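Nitrite oxidoreductase subunit A (Kuenenia stuttgartiensis, PDB 7B04) belongs to the molybdopterin oxidoreductase family and holds a molybdenum atom, two copies of the ligand MD1 and an iron/sulfur cluster. Local coordinates at residues B[98-102]-B[799-803]; B[293-297]-B[318-323]; B[359-363]-B[544-548]; B[446-452]-B[818-824]; B[552-558]-B[809-815]. All coordinates share one frame; numbering follows the deposited sequence.

Contact 1. Residues B[98-102]-B[799-803]; sequences YSDLY and AMLLF
Leu802 is the apolar centre, its two methyl branches shared among three residues of 98-102. Leu802 CD1 meets Leu101 CD1 at 3.4 Å, the side chains crossing at about a right angle, and also approaches the Tyr102 ring obliquely, 3.8 Å from CE2 of that tyrosine. The other branch, Leu802 CD2, rests 3.7 Å from Asp100 CB. Beside it, Met800 directs its CB toward the loop; a bend at the thioether (chi3 -67°) folds CE against the backbone, 3.6 Å from Ser99 CA, while Met800 CG lies 4.4 Å from Tyr98 CB. Farther out the contact becomes polar. Met800 N gives Ser99 O a weak hydrogen bond of 3.1 Å, bent to 122° at the hydrogen, and Ala799 CA sends a C-H to the same oxygen. Strand 798-800 is outermost, within this chain, in a three-stranded antiparallel sheet whose middle strand is 716-720, and 98-102 lies beside it as an irregular loop. Asp100 OD2 turns back on its own loop, accepting from Asn104 N and, weakly, from Tyr102 N. Tyr98 OH bonds Asp94 OD2, whereas Tyr102 OH reaches His406 NE2 of the nitrite oxidoreductase subunit B chain. With one weak hydrogen bond between them, the segments are probably held mainly by carbon packing on Met800 and Leu802, while the carboxylate shapes the loop and the Tyr102 hydroxyl serves the subunit interface.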
# COMPACT_ATOMS: atom_id res chain seq x y z
N TYR B 98 16.79 -19.36 -6.02
CA TYR B 98 17.71 -18.82 -5.03
C TYR B 98 18.42 -19.95 -4.29
O TYR B 98 17.80 -20.95 -3.91
CB TYR B 98 16.95 -17.94 -4.02
CG TYR B 98 16.33 -16.68 -4.59
CD1 TYR B 98 16.52 -16.31 -5.92
CD2 TYR B 98 15.54 -15.86 -3.80
CE1 TYR B 98 15.95 -15.16 -6.43
CE2 TYR B 98 14.97 -14.71 -4.30
CZ TYR B 98 15.17 -14.36 -5.61
OH TYR B 98 14.60 -13.22 -6.11
N SER B 99 19.73 -19.79 -4.07
CA SER B 99 20.57 -20.81 -3.44
C SER B 99 21.78 -20.14 -2.78
O SER B 99 22.03 -18.95 -3.00
CB SER B 99 20.98 -21.87 -4.47
OG SER B 99 21.90 -21.32 -5.40
N ASP B 100 22.51 -20.92 -2.00
CA ASP B 100 23.70 -20.43 -1.28
C ASP B 100 24.94 -21.16 -1.81
O ASP B 100 24.80 -22.06 -2.60
CB ASP B 100 23.52 -20.59 0.22
CG ASP B 100 23.42 -22.03 0.64
OD1 ASP B 100 22.57 -22.32 1.45
OD2 ASP B 100 24.21 -22.81 0.19
N LEU B 101 26.07 -20.89 -1.17
CA LEU B 101 27.38 -21.48 -1.53
C LEU B 101 27.30 -23.00 -1.39
O LEU B 101 27.86 -23.68 -2.22
CB LEU B 101 28.38 -21.02 -0.48
CG LEU B 101 29.07 -19.69 -0.72
CD1 LEU B 101 29.58 -19.15 0.58
CD2 LEU B 101 30.22 -19.85 -1.67
N TYR B 102 26.65 -23.48 -0.34
CA TYR B 102 26.62 -24.92 -0.05
C TYR B 102 25.72 -25.67 -1.02
O TYR B 102 25.74 -26.89 -0.99
CB TYR B 102 26.21 -25.14 1.40
CG TYR B 102 27.19 -24.57 2.38
CD1 TYR B 102 28.31 -25.27 2.75
CD2 TYR B 102 27.01 -23.31 2.90
CE1 TYR B 102 29.22 -24.74 3.64
CE2 TYR B 102 27.90 -22.77 3.80
CZ TYR B 102 29.01 -23.48 4.17
OH TYR B 102 29.90 -22.93 5.03
N ALA B 799 21.74 -14.36 -4.11
CA ALA B 799 22.32 -15.48 -3.36
C ALA B 799 21.66 -15.47 -1.99
O ALA B 799 20.84 -14.61 -1.68
CB ALA B 799 23.84 -15.37 -3.27
N MET B 800 22.02 -16.44 -1.16
CA MET B 800 21.49 -16.52 0.20
C MET B 800 22.63 -16.43 1.20
O MET B 800 23.57 -17.22 1.15
CB MET B 800 20.69 -17.81 0.41
CG MET B 800 19.41 -17.91 -0.41
SD MET B 800 18.25 -19.13 0.22
CE MET B 800 19.15 -20.65 -0.09
N LEU B 801 22.53 -15.46 2.11
CA LEU B 801 23.52 -15.33 3.17
C LEU B 801 23.46 -16.53 4.11
O LEU B 801 22.43 -17.21 4.24
CB LEU B 801 23.34 -13.99 3.89
CG LEU B 801 21.91 -13.56 4.21
CD1 LEU B 801 21.41 -14.46 5.27
CD2 LEU B 801 21.80 -12.12 4.68
N LEU B 802 24.59 -16.80 4.77
CA LEU B 802 24.80 -18.03 5.53
C LEU B 802 24.55 -17.81 7.03
O LEU B 802 25.43 -17.30 7.74
CB LEU B 802 26.21 -18.56 5.28
CG LEU B 802 26.55 -18.58 3.78
CD1 LEU B 802 28.01 -18.94 3.55
CD2 LEU B 802 25.62 -19.51 3.01
N PHE B 803 23.33 -18.12 7.48
CA PHE B 803 23.00 -18.37 8.89
C PHE B 803 23.17 -19.86 9.15
O PHE B 803 23.54 -20.64 8.26
CB PHE B 803 21.57 -17.93 9.22
CG PHE B 803 21.30 -16.48 8.98
CD1 PHE B 803 22.05 -15.49 9.58
CD2 PHE B 803 20.25 -16.12 8.16
CE1 PHE B 803 21.77 -14.16 9.34
CE2 PHE B 803 19.95 -14.80 7.93
CZ PHE B 803 20.72 -13.82 8.51

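Contact 2. Residues B[293-297]-B[318-323]; sequences MNDVR and HWVTEV
Trp319, on the helix of a beta-alpha-beta crossover between parallel strands 301-304 and 329-332, packs on the 293-297 loop that leads into the first of these strands. Asn294 CB makes a CH-pi contact over the six-membered ring, 3.5 Å from its centroid and 8° off the ring normal; Asn294 CA covers the same face, and His318 CE1 lies over the opposite one. The indole is thus held flat between the loop backbone and an imidazole. Val296 CG1 adds a contact of 3.7 Å to Trp319 CB. Arg297 runs past the far rim of the indole: Trp319 CZ3 stands over the centre of the guanidinium face, 3.4 Å from Arg297 CZ, with the two planes 57° apart. A bend at chi3 (77°) turns the guanidinium to Glu322, where NH2 of Arg297 forms a salt bridge of 2.7 Å with Glu322 OE1; the oxygen lies near the guanidinium plane and is met nearly in line with its own C-O bond. Val323 CG2 closes the end, 4.1 Å from Arg297 CA. His318 ND1 also gives weak bonds to the Glu322 carboxylate, and Arg326 makes a long, weak ion pair with Glu322 OE1. In this buried setting Glu322 would probably offset the charge of Arg297 and, more weakly, of Arg326.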
# COMPACT_ATOMS: atom_id res chain seq x y z
N MET B 293 10.48 -15.15 7.54
CA MET B 293 9.04 -15.32 7.73
C MET B 293 8.47 -16.59 7.10
O MET B 293 7.29 -16.86 7.29
CB MET B 293 8.29 -14.08 7.24
CG MET B 293 8.95 -12.79 7.69
SD MET B 293 8.01 -11.31 7.30
CE MET B 293 6.45 -11.67 8.10
N ASN B 294 9.23 -17.34 6.30
CA ASN B 294 8.70 -18.66 5.96
C ASN B 294 8.56 -19.52 7.22
O ASN B 294 7.74 -20.45 7.25
CB ASN B 294 9.55 -19.34 4.89
CG ASN B 294 10.99 -19.51 5.29
OD1 ASN B 294 11.41 -19.07 6.36
ND2 ASN B 294 11.76 -20.17 4.43
N ASP B 295 9.35 -19.23 8.26
CA ASP B 295 9.30 -19.99 9.50
C ASP B 295 7.98 -19.79 10.24
O ASP B 295 7.49 -20.72 10.89
CB ASP B 295 10.48 -19.56 10.39
CG ASP B 295 10.66 -20.42 11.64
OD1 ASP B 295 9.70 -21.06 12.13
OD2 ASP B 295 11.79 -20.43 12.17
N VAL B 296 7.35 -18.61 10.12
CA VAL B 296 6.10 -18.40 10.84
C VAL B 296 5.03 -19.39 10.39
O VAL B 296 4.17 -19.79 11.18
CB VAL B 296 5.61 -16.93 10.75
CG1 VAL B 296 5.46 -16.47 9.36
CG2 VAL B 296 4.31 -16.77 11.46
N ARG B 297 5.09 -19.85 9.13
CA ARG B 297 4.10 -20.82 8.68
C ARG B 297 4.29 -22.17 9.35
O ARG B 297 3.45 -23.06 9.17
CB ARG B 297 4.14 -20.97 7.16
CG ARG B 297 2.88 -21.59 6.55
CD ARG B 297 2.85 -21.52 5.03
NE ARG B 297 3.72 -22.51 4.39
CZ ARG B 297 3.87 -22.63 3.07
NH1 ARG B 297 4.68 -23.56 2.58
NH2 ARG B 297 3.20 -21.84 2.25
N HIS B 318 1.44 -13.99 3.31
CA HIS B 318 0.85 -15.29 3.00
C HIS B 318 1.39 -16.38 3.91
O HIS B 318 0.72 -17.40 4.10
CB HIS B 318 1.11 -15.65 1.53
CG HIS B 318 2.49 -16.16 1.27
ND1 HIS B 318 2.82 -17.49 1.37
CD2 HIS B 318 3.62 -15.51 0.90
CE1 HIS B 318 4.10 -17.64 1.08
NE2 HIS B 318 4.61 -16.46 0.80
N TRP B 319 2.58 -16.19 4.49
CA TRP B 319 3.08 -17.14 5.47
C TRP B 319 2.22 -17.18 6.74
O TRP B 319 2.19 -18.20 7.43
CB TRP B 319 4.53 -16.79 5.83
CG TRP B 319 5.47 -16.82 4.65
CD1 TRP B 319 6.07 -15.76 4.05
CD2 TRP B 319 5.92 -17.99 3.95
NE1 TRP B 319 6.87 -16.18 3.01
CE2 TRP B 319 6.79 -17.55 2.93
CE3 TRP B 319 5.67 -19.35 4.08
CZ2 TRP B 319 7.41 -18.43 2.05
CZ3 TRP B 319 6.28 -20.23 3.20
CH2 TRP B 319 7.14 -19.77 2.20
N VAL B 320 1.52 -16.09 7.07
CA VAL B 320 0.64 -16.09 8.23
C VAL B 320 -0.79 -16.45 7.86
O VAL B 320 -1.44 -17.22 8.57
CB VAL B 320 0.71 -14.76 9.02
CG1 VAL B 320 0.14 -13.60 8.26
CG2 VAL B 320 -0.08 -14.90 10.30
N THR B 321 -1.31 -15.88 6.77
CA THR B 321 -2.69 -16.17 6.36
C THR B 321 -2.91 -17.66 6.17
O THR B 321 -4.03 -18.15 6.35
CB THR B 321 -3.04 -15.41 5.08
OG1 THR B 321 -2.19 -15.87 4.01
CG2 THR B 321 -2.85 -13.92 5.27
N GLU B 322 -1.86 -18.39 5.80
CA GLU B 322 -1.96 -19.81 5.51
C GLU B 322 -1.79 -20.67 6.76
O GLU B 322 -1.77 -21.90 6.65
CB GLU B 322 -0.92 -20.20 4.45
CG GLU B 322 -1.21 -19.59 3.09
CD GLU B 322 -0.03 -19.68 2.14
OE1 GLU B 322 1.04 -20.17 2.55
OE2 GLU B 322 -0.18 -19.24 0.97
N VAL B 323 -1.67 -20.06 7.94
CA VAL B 323 -1.61 -20.84 9.17
C VAL B 323 -3.00 -21.36 9.53
O VAL B 323 -3.12 -22.43 10.15
CB VAL B 323 -1.02 -19.98 10.30
CG1 VAL B 323 -1.11 -20.69 11.65
CG2 VAL B 323 0.42 -19.61 9.99

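Contact 3. Residues B[359-363]-B[544-548]; sequences FLGIT and LPVML
Phe359 opens the contact by turning the edge of its ring to a proline: its CD1 lies 3.7 Å from Pro545 CG, close to the ring plane, and Tyr542 meets the same ring edge-to-face. Leu360 starts out on the side away from 544-548, yet its CD2 branch reaches back to 3.6 Å from Leu544 CD1. The two helices run nearly alongside, with segment axes 9.5 Å apart at closest and N-to-C directions differing by 28°. Both pack on the five-stranded parallel sheet of this family's alpha/beta region, where Phe359 and Pro545 touch Ile523 on strand 521-525. Ile362 gives Pro545 a marginal contact, 4.5 Å between its CG2 and the proline CB, and otherwise packs on helix 505-517. The CB of Thr363 is directed toward 544-548. With OG1 beside its own backbone N (chi1 -57°), that hydroxyl donates to Phe359 O at 2.6 Å, an oxygen also gripped by Thr363 N from the opposite face of the carbonyl plane. The threonine OG1 thereby passes over Leu544 CB, while Thr363 CG2 lies 3.9 Å from Leu548 CD1, the side chains crossing at about a right angle.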
# COMPACT_ATOMS: atom_id res chain seq x y z
N PHE B 359 -0.27 -9.80 29.49
CA PHE B 359 0.63 -10.94 29.50
C PHE B 359 1.10 -11.28 30.91
O PHE B 359 1.50 -12.43 31.16
CB PHE B 359 1.82 -10.70 28.57
CG PHE B 359 1.46 -10.78 27.12
CD1 PHE B 359 1.47 -11.99 26.46
CD2 PHE B 359 1.10 -9.64 26.42
CE1 PHE B 359 1.14 -12.07 25.12
CE2 PHE B 359 0.76 -9.71 25.08
CZ PHE B 359 0.78 -10.93 24.43
N LEU B 360 1.08 -10.32 31.83
CA LEU B 360 1.32 -10.64 33.23
C LEU B 360 0.17 -11.47 33.79
O LEU B 360 0.40 -12.42 34.55
CB LEU B 360 1.51 -9.37 34.05
CG LEU B 360 2.83 -8.60 33.89
CD1 LEU B 360 2.76 -7.26 34.59
CD2 LEU B 360 3.99 -9.43 34.40
N GLY B 361 -1.06 -11.13 33.43
CA GLY B 361 -2.20 -11.94 33.84
C GLY B 361 -2.15 -13.34 33.27
O GLY B 361 -2.53 -14.31 33.94
N ILE B 362 -1.69 -13.47 32.03
CA ILE B 362 -1.56 -14.79 31.42
C ILE B 362 -0.42 -15.57 32.07
O ILE B 362 -0.50 -16.79 32.26
CB ILE B 362 -1.38 -14.67 29.90
CG1 ILE B 362 -2.62 -14.02 29.27
CG2 ILE B 362 -1.12 -16.03 29.27
CD1 ILE B 362 -2.44 -13.65 27.81
N THR B 363 0.67 -14.87 32.42
CA THR B 363 1.76 -15.52 33.13
C THR B 363 1.29 -16.04 34.48
O THR B 363 1.70 -17.13 34.91
CB THR B 363 2.92 -14.54 33.32
OG1 THR B 363 3.34 -14.05 32.04
CG2 THR B 363 4.10 -15.22 34.00
N LEU B 544 7.43 -13.62 28.79
CA LEU B 544 7.02 -14.37 29.97
C LEU B 544 6.20 -15.61 29.63
O LEU B 544 6.56 -16.70 30.10
CB LEU B 544 6.26 -13.45 30.93
CG LEU B 544 7.10 -12.43 31.70
CD1 LEU B 544 6.21 -11.46 32.43
CD2 LEU B 544 8.04 -13.14 32.66
N PRO B 545 5.12 -15.54 28.84
CA PRO B 545 4.38 -16.78 28.53
C PRO B 545 5.16 -17.74 27.65
O PRO B 545 4.88 -18.94 27.67
CB PRO B 545 3.12 -16.27 27.83
CG PRO B 545 3.52 -14.99 27.22
CD PRO B 545 4.51 -14.37 28.17
N VAL B 546 6.14 -17.25 26.89
CA VAL B 546 6.89 -18.11 25.98
C VAL B 546 8.15 -18.67 26.62
O VAL B 546 8.66 -19.71 26.16
CB VAL B 546 7.22 -17.33 24.69
CG1 VAL B 546 8.43 -16.43 24.88
CG2 VAL B 546 7.46 -18.28 23.54
N MET B 547 8.67 -18.04 27.67
CA MET B 547 9.79 -18.62 28.41
C MET B 547 9.34 -19.85 29.19
O MET B 547 10.10 -20.82 29.32
CB MET B 547 10.39 -17.59 29.37
CG MET B 547 11.20 -16.49 28.71
SD MET B 547 12.05 -15.48 29.93
CE MET B 547 10.69 -14.51 30.58
N LEU B 548 8.13 -19.81 29.73
CA LEU B 548 7.63 -20.88 30.58
C LEU B 548 7.16 -22.09 29.79
O LEU B 548 7.21 -23.22 30.30
CB LEU B 548 6.51 -20.35 31.47
CG LEU B 548 6.95 -19.21 32.39
CD1 LEU B 548 5.76 -18.60 33.12
CD2 LEU B 548 7.99 -19.70 33.38

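Contact 4. Residues B[446-452]-B[818-824]; sequences RDDVGET and SLPFYTP
Arg446 and Pro820 make the densely filled, buried side of this contact, and Glu451 with Ser818 its more open end. Arg446 reaches along 821-824 with CG 3.8 Å from Pro824 O, and a bend at chi3 (125°) turns the guanidinium toward backbone carbonyls. Its NH2 gives Phe821 O a weak hydrogen bond of 2.8 Å, and Tyr822 CA lies at the guanidinium edge, near its plane; the group is modelled too close to Thr823 O, however, and its exact placement is doubtful. Pro820 packs against the start of the other segment: its CB sits 3.5 Å from Arg446 O and its CG 3.7 Å from OD1 of Asp447, a carboxylate oxygen whose hydrogen bond is to Ser414 OG. Val449 continues this packing, laying CG1 along the Leu819-Pro820 link, 3.7 Å from Leu819 O. Both segments are loops, joined where a type II' beta turn, Val449 to Thr452, faces the residue leaving helix 812-816. Gly450 takes positive phi (66°) in the turn, and Ser818 has positive phi just beyond the helix. Within the turn, Val449 O accepts from Thr452 OG1 and, weakly, from Thr452 N. Toward solvent the packing thins to a polar link: Glu451 N donates to Ser818 OG at 3.0 Å and 160°. The serine oxygen also lies against Glu451 CB (3.3 Å), while the exposed carboxylate of Glu451 turns away to a salt bridge with Lys379.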
# COMPACT_ATOMS: atom_id res chain seq x y z
N ARG B 446 27.76 -18.36 33.61
CA ARG B 446 26.99 -17.89 32.44
C ARG B 446 26.88 -19.02 31.42
O ARG B 446 25.83 -19.19 30.84
CB ARG B 446 27.83 -16.84 31.73
CG ARG B 446 27.05 -15.76 31.02
CD ARG B 446 28.08 -14.83 30.44
NE ARG B 446 27.84 -14.69 29.02
CZ ARG B 446 26.71 -14.27 28.50
NH1 ARG B 446 25.61 -14.26 29.22
NH2 ARG B 446 26.69 -13.85 27.26
N ASP B 447 27.98 -19.72 31.21
CA ASP B 447 28.10 -20.86 30.28
C ASP B 447 27.32 -22.06 30.79
O ASP B 447 26.93 -22.86 29.99
CB ASP B 447 29.55 -21.22 30.02
CG ASP B 447 30.26 -20.14 29.25
OD1 ASP B 447 29.60 -19.24 28.77
OD2 ASP B 447 31.47 -20.23 29.15
N ASP B 448 27.08 -22.17 32.10
CA ASP B 448 26.37 -23.35 32.67
C ASP B 448 24.88 -23.16 32.46
O ASP B 448 24.17 -22.84 33.39
CB ASP B 448 26.61 -23.48 34.17
CG ASP B 448 28.05 -23.78 34.51
OD1 ASP B 448 28.85 -23.93 33.60
OD2 ASP B 448 28.34 -23.87 35.69
N VAL B 449 24.45 -23.43 31.24
CA VAL B 449 23.05 -23.22 30.82
C VAL B 449 22.66 -24.43 29.99
O VAL B 449 23.50 -25.06 29.41
CB VAL B 449 22.92 -21.94 30.00
CG1 VAL B 449 23.41 -22.14 28.59
CG2 VAL B 449 21.50 -21.42 30.01
N GLY B 450 21.38 -24.70 29.98
CA GLY B 450 20.80 -25.81 29.27
C GLY B 450 21.24 -27.13 29.86
O GLY B 450 21.22 -27.34 31.08
N GLU B 451 21.65 -28.04 28.98
CA GLU B 451 22.08 -29.38 29.35
C GLU B 451 23.45 -29.40 30.01
O GLU B 451 23.89 -30.48 30.42
CB GLU B 451 22.09 -30.27 28.11
CG GLU B 451 20.74 -30.84 27.72
CD GLU B 451 20.50 -32.21 28.32
OE1 GLU B 451 21.46 -33.00 28.39
OE2 GLU B 451 19.35 -32.49 28.72
N THR B 452 24.12 -28.25 30.11
CA THR B 452 25.39 -28.18 30.83
C THR B 452 25.21 -28.45 32.32
O THR B 452 26.12 -28.97 32.97
CB THR B 452 26.05 -26.82 30.60
OG1 THR B 452 26.19 -26.59 29.19
CG2 THR B 452 27.42 -26.77 31.26
N SER B 818 22.84 -25.99 23.70
CA SER B 818 23.08 -25.56 25.07
C SER B 818 24.18 -24.49 25.14
O SER B 818 25.20 -24.63 25.82
CB SER B 818 23.42 -26.76 25.97
OG SER B 818 22.32 -27.65 26.06
N LEU B 819 23.94 -23.40 24.40
CA LEU B 819 24.79 -22.22 24.36
C LEU B 819 24.14 -21.06 25.11
O LEU B 819 22.91 -20.96 25.15
CB LEU B 819 25.09 -21.81 22.91
CG LEU B 819 26.33 -22.43 22.27
CD1 LEU B 819 26.23 -23.94 22.20
CD2 LEU B 819 26.56 -21.85 20.88
N PRO B 820 24.92 -20.19 25.73
CA PRO B 820 24.34 -19.10 26.52
C PRO B 820 23.80 -17.97 25.66
O PRO B 820 24.25 -17.73 24.54
CB PRO B 820 25.52 -18.62 27.38
CG PRO B 820 26.71 -18.91 26.54
CD PRO B 820 26.40 -20.19 25.80
N PHE B 821 22.81 -17.27 26.22
CA PHE B 821 22.27 -16.07 25.60
C PHE B 821 23.22 -14.90 25.84
O PHE B 821 24.29 -15.04 26.45
CB PHE B 821 20.88 -15.77 26.15
CG PHE B 821 19.85 -16.82 25.82
CD1 PHE B 821 19.20 -16.81 24.59
CD2 PHE B 821 19.53 -17.81 26.73
CE1 PHE B 821 18.26 -17.78 24.29
CE2 PHE B 821 18.59 -18.77 26.43
CZ PHE B 821 17.95 -18.76 25.21
N TYR B 822 22.83 -13.71 25.37
CA TYR B 822 23.69 -12.53 25.45
C TYR B 822 23.26 -11.60 26.58
O TYR B 822 23.30 -10.37 26.45
CB TYR B 822 23.69 -11.79 24.12
CG TYR B 822 24.09 -12.65 22.94
CD1 TYR B 822 25.42 -12.93 22.68
CD2 TYR B 822 23.13 -13.20 22.10
CE1 TYR B 822 25.79 -13.73 21.61
CE2 TYR B 822 23.49 -13.99 21.02
CZ TYR B 822 24.82 -14.25 20.79
OH TYR B 822 25.18 -15.04 19.72
N THR B 823 22.85 -12.17 27.71
CA THR B 823 22.50 -11.47 28.93
C THR B 823 23.63 -11.53 29.93
O THR B 823 24.62 -12.24 29.73
CB THR B 823 21.23 -12.08 29.53
OG1 THR B 823 21.41 -13.49 29.69
CG2 THR B 823 20.05 -11.82 28.63
N PRO B 824 23.55 -10.77 31.03
CA PRO B 824 24.50 -11.00 32.13
C PRO B 824 24.47 -12.42 32.67
O PRO B 824 25.51 -12.94 33.09
CB PRO B 824 24.05 -9.98 33.19
CG PRO B 824 23.46 -8.88 32.40
CD PRO B 824 22.78 -9.53 31.22

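Contact 5. Residues B[552-558]-B[809-815]; sequences VGYFGSG and HPFWEQV
Gly553 packs against the start of helix 812-816, where Phe811, within a type II beta turn from His809 to Trp812, holds the N-cap position. Having no side chain, Gly553 lets the helix start come close: its CA is 3.6 Å from Phe811 O, and its carbonyl O receives a C-H from Trp812 CA at 3.3 Å, 154° at the hydrogen. Val815, one turn on, is the bump that fills the hollow beside this backbone. Its CG1 lies over Val552 O and its CG2 over Gly553, the latter branch also facing the Tyr554 ring toward its rim. Next to the glycine the roles reverse: Val552 CG1, anti to its own N (chi1 170°), presses obliquely on the Phe811 ring, 3.8 Å from CD2. His809 is the projection offered by the opposite segment, its imidazole directed into a second type II turn, Tyr554 to Ser557. NE2 of His809 comes 3.3 Å from Ser557 OG, but the ring is modelled too close to the carbonyls of Tyr554 and Ser557 for its exact fit to be trusted. Nearby, Phe555 and Trp812 form an oblique aromatic pair, planes 47° apart and the phenyl 5.0 Å from the five-membered ring, centroid to centroid. Here Phe555 CE2 comes 3.5 Å from Trp812 NE1.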
# COMPACT_ATOMS: atom_id res chain seq x y z
N VAL B 552 10.98 -20.95 22.71
CA VAL B 552 12.02 -20.06 22.19
C VAL B 552 13.16 -20.92 21.66
O VAL B 552 13.66 -21.80 22.37
CB VAL B 552 12.53 -19.08 23.26
CG1 VAL B 552 13.76 -18.33 22.76
CG2 VAL B 552 11.43 -18.10 23.63
N GLY B 553 13.58 -20.66 20.42
CA GLY B 553 14.65 -21.40 19.79
C GLY B 553 14.22 -22.55 18.91
O GLY B 553 15.09 -23.18 18.29
N TYR B 554 12.93 -22.84 18.83
CA TYR B 554 12.41 -23.92 18.02
C TYR B 554 11.61 -23.36 16.85
O TYR B 554 10.95 -22.33 16.98
CB TYR B 554 11.52 -24.86 18.84
CG TYR B 554 12.17 -25.40 20.09
CD1 TYR B 554 13.04 -26.48 20.03
CD2 TYR B 554 11.92 -24.83 21.33
CE1 TYR B 554 13.64 -26.98 21.17
CE2 TYR B 554 12.52 -25.32 22.48
CZ TYR B 554 13.38 -26.40 22.39
OH TYR B 554 13.97 -26.89 23.52
N PHE B 555 11.68 -24.05 15.71
CA PHE B 555 11.03 -23.58 14.50
C PHE B 555 9.54 -23.36 14.72
O PHE B 555 8.85 -24.22 15.29
CB PHE B 555 11.26 -24.57 13.36
CG PHE B 555 12.69 -24.67 12.92
CD1 PHE B 555 13.24 -23.69 12.11
CD2 PHE B 555 13.48 -25.74 13.31
CE1 PHE B 555 14.56 -23.78 11.70
CE2 PHE B 555 14.80 -25.83 12.90
CZ PHE B 555 15.34 -24.85 12.10
N GLY B 556 9.04 -22.20 14.28
CA GLY B 556 7.65 -21.84 14.46
C GLY B 556 7.32 -21.20 15.79
O GLY B 556 6.15 -20.89 16.04
N SER B 557 8.31 -20.99 16.65
CA SER B 557 8.11 -20.50 18.00
C SER B 557 8.81 -19.14 18.16
O SER B 557 9.28 -18.55 17.18
CB SER B 557 8.62 -21.52 19.02
OG SER B 557 10.03 -21.62 18.99
N GLY B 558 8.83 -18.64 19.38
CA GLY B 558 9.58 -17.46 19.73
C GLY B 558 8.68 -16.26 20.00
O GLY B 558 7.47 -16.29 19.80
N HIS B 809 16.10 -18.87 12.66
CA HIS B 809 15.35 -18.73 13.89
C HIS B 809 16.32 -18.32 14.99
O HIS B 809 17.32 -19.03 15.22
CB HIS B 809 14.67 -20.05 14.23
CG HIS B 809 13.62 -19.93 15.28
ND1 HIS B 809 12.82 -18.82 15.39
CD2 HIS B 809 13.26 -20.77 16.27
CE1 HIS B 809 11.99 -18.98 16.41
NE2 HIS B 809 12.23 -20.16 16.96
N PRO B 810 16.08 -17.21 15.69
CA PRO B 810 17.03 -16.78 16.72
C PRO B 810 17.05 -17.74 17.89
O PRO B 810 16.03 -18.30 18.29
CB PRO B 810 16.49 -15.40 17.13
CG PRO B 810 15.04 -15.44 16.78
CD PRO B 810 14.93 -16.30 15.56
N PHE B 811 18.26 -17.95 18.43
CA PHE B 811 18.51 -18.79 19.60
C PHE B 811 18.31 -20.27 19.33
O PHE B 811 18.17 -21.06 20.27
CB PHE B 811 17.66 -18.36 20.81
CG PHE B 811 17.57 -16.88 20.99
CD1 PHE B 811 18.72 -16.12 21.17
CD2 PHE B 811 16.34 -16.24 20.99
CE1 PHE B 811 18.64 -14.76 21.34
CE2 PHE B 811 16.26 -14.88 21.16
CZ PHE B 811 17.40 -14.13 21.33
N TRP B 812 18.29 -20.67 18.06
CA TRP B 812 18.20 -22.09 17.74
C TRP B 812 19.41 -22.85 18.27
O TRP B 812 19.26 -23.89 18.93
CB TRP B 812 18.06 -22.28 16.23
CG TRP B 812 18.00 -23.72 15.83
CD1 TRP B 812 16.90 -24.51 15.76
CD2 TRP B 812 19.11 -24.54 15.44
NE1 TRP B 812 17.24 -25.78 15.36
CE2 TRP B 812 18.60 -25.82 15.15
CE3 TRP B 812 20.48 -24.32 15.31
CZ2 TRP B 812 19.41 -26.88 14.74
CZ3 TRP B 812 21.29 -25.36 14.90
CH2 TRP B 812 20.75 -26.63 14.62
N GLU B 813 20.61 -22.35 17.99
CA GLU B 813 21.83 -22.98 18.49
C GLU B 813 21.97 -22.87 20.00
O GLU B 813 22.79 -23.59 20.58
CB GLU B 813 23.06 -22.37 17.81
CG GLU B 813 23.30 -20.91 18.13
CD GLU B 813 22.58 -19.98 17.17
OE1 GLU B 813 21.62 -20.43 16.51
OE2 GLU B 813 22.99 -18.81 17.07
N GLN B 814 21.19 -22.01 20.66
CA GLN B 814 21.32 -21.83 22.09
C GLN B 814 20.49 -22.84 22.87
O GLN B 814 20.87 -23.21 23.99
CB GLN B 814 20.89 -20.40 22.49
CG GLN B 814 22.05 -19.42 22.64
CD GLN B 814 22.39 -18.70 21.36
OE1 GLN B 814 21.62 -18.72 20.39
NE2 GLN B 814 23.54 -18.04 21.33
N VAL B 815 19.37 -23.28 22.31
CA VAL B 815 18.55 -24.30 22.95
C VAL B 815 18.96 -25.70 22.51
O VAL B 815 18.95 -26.64 23.32
CB VAL B 815 17.06 -24.03 22.67
CG1 VAL B 815 16.63 -22.73 23.34
CG2 VAL B 815 16.78 -23.99 21.18

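In the fold
Contact 5 is the hub, touching three of the others. Contact 2 reaches it through Asp295 OD1, 2.5 Å from Gly556 N in a probable hydrogen bond; contact 3 through Val546 CG1, 3.7 Å from Val552 CG2; contact 4 through Leu819 N, 3.1 Å from Gln814 O, and through the Phe811 and Phe821 rings. Contact 1 stays apart, its nearest atoms about 7 Å from contact 5 and about 8 Å from contact 2. The ligands lie near three of the contacts: the Phe359 side chain of contact 3 is about 7 Å from an MD1, Met293 of contact 2 about 9 Å from an MD1, and Tyr98 of contact 1 about 10 Å from the iron/sulfur cluster.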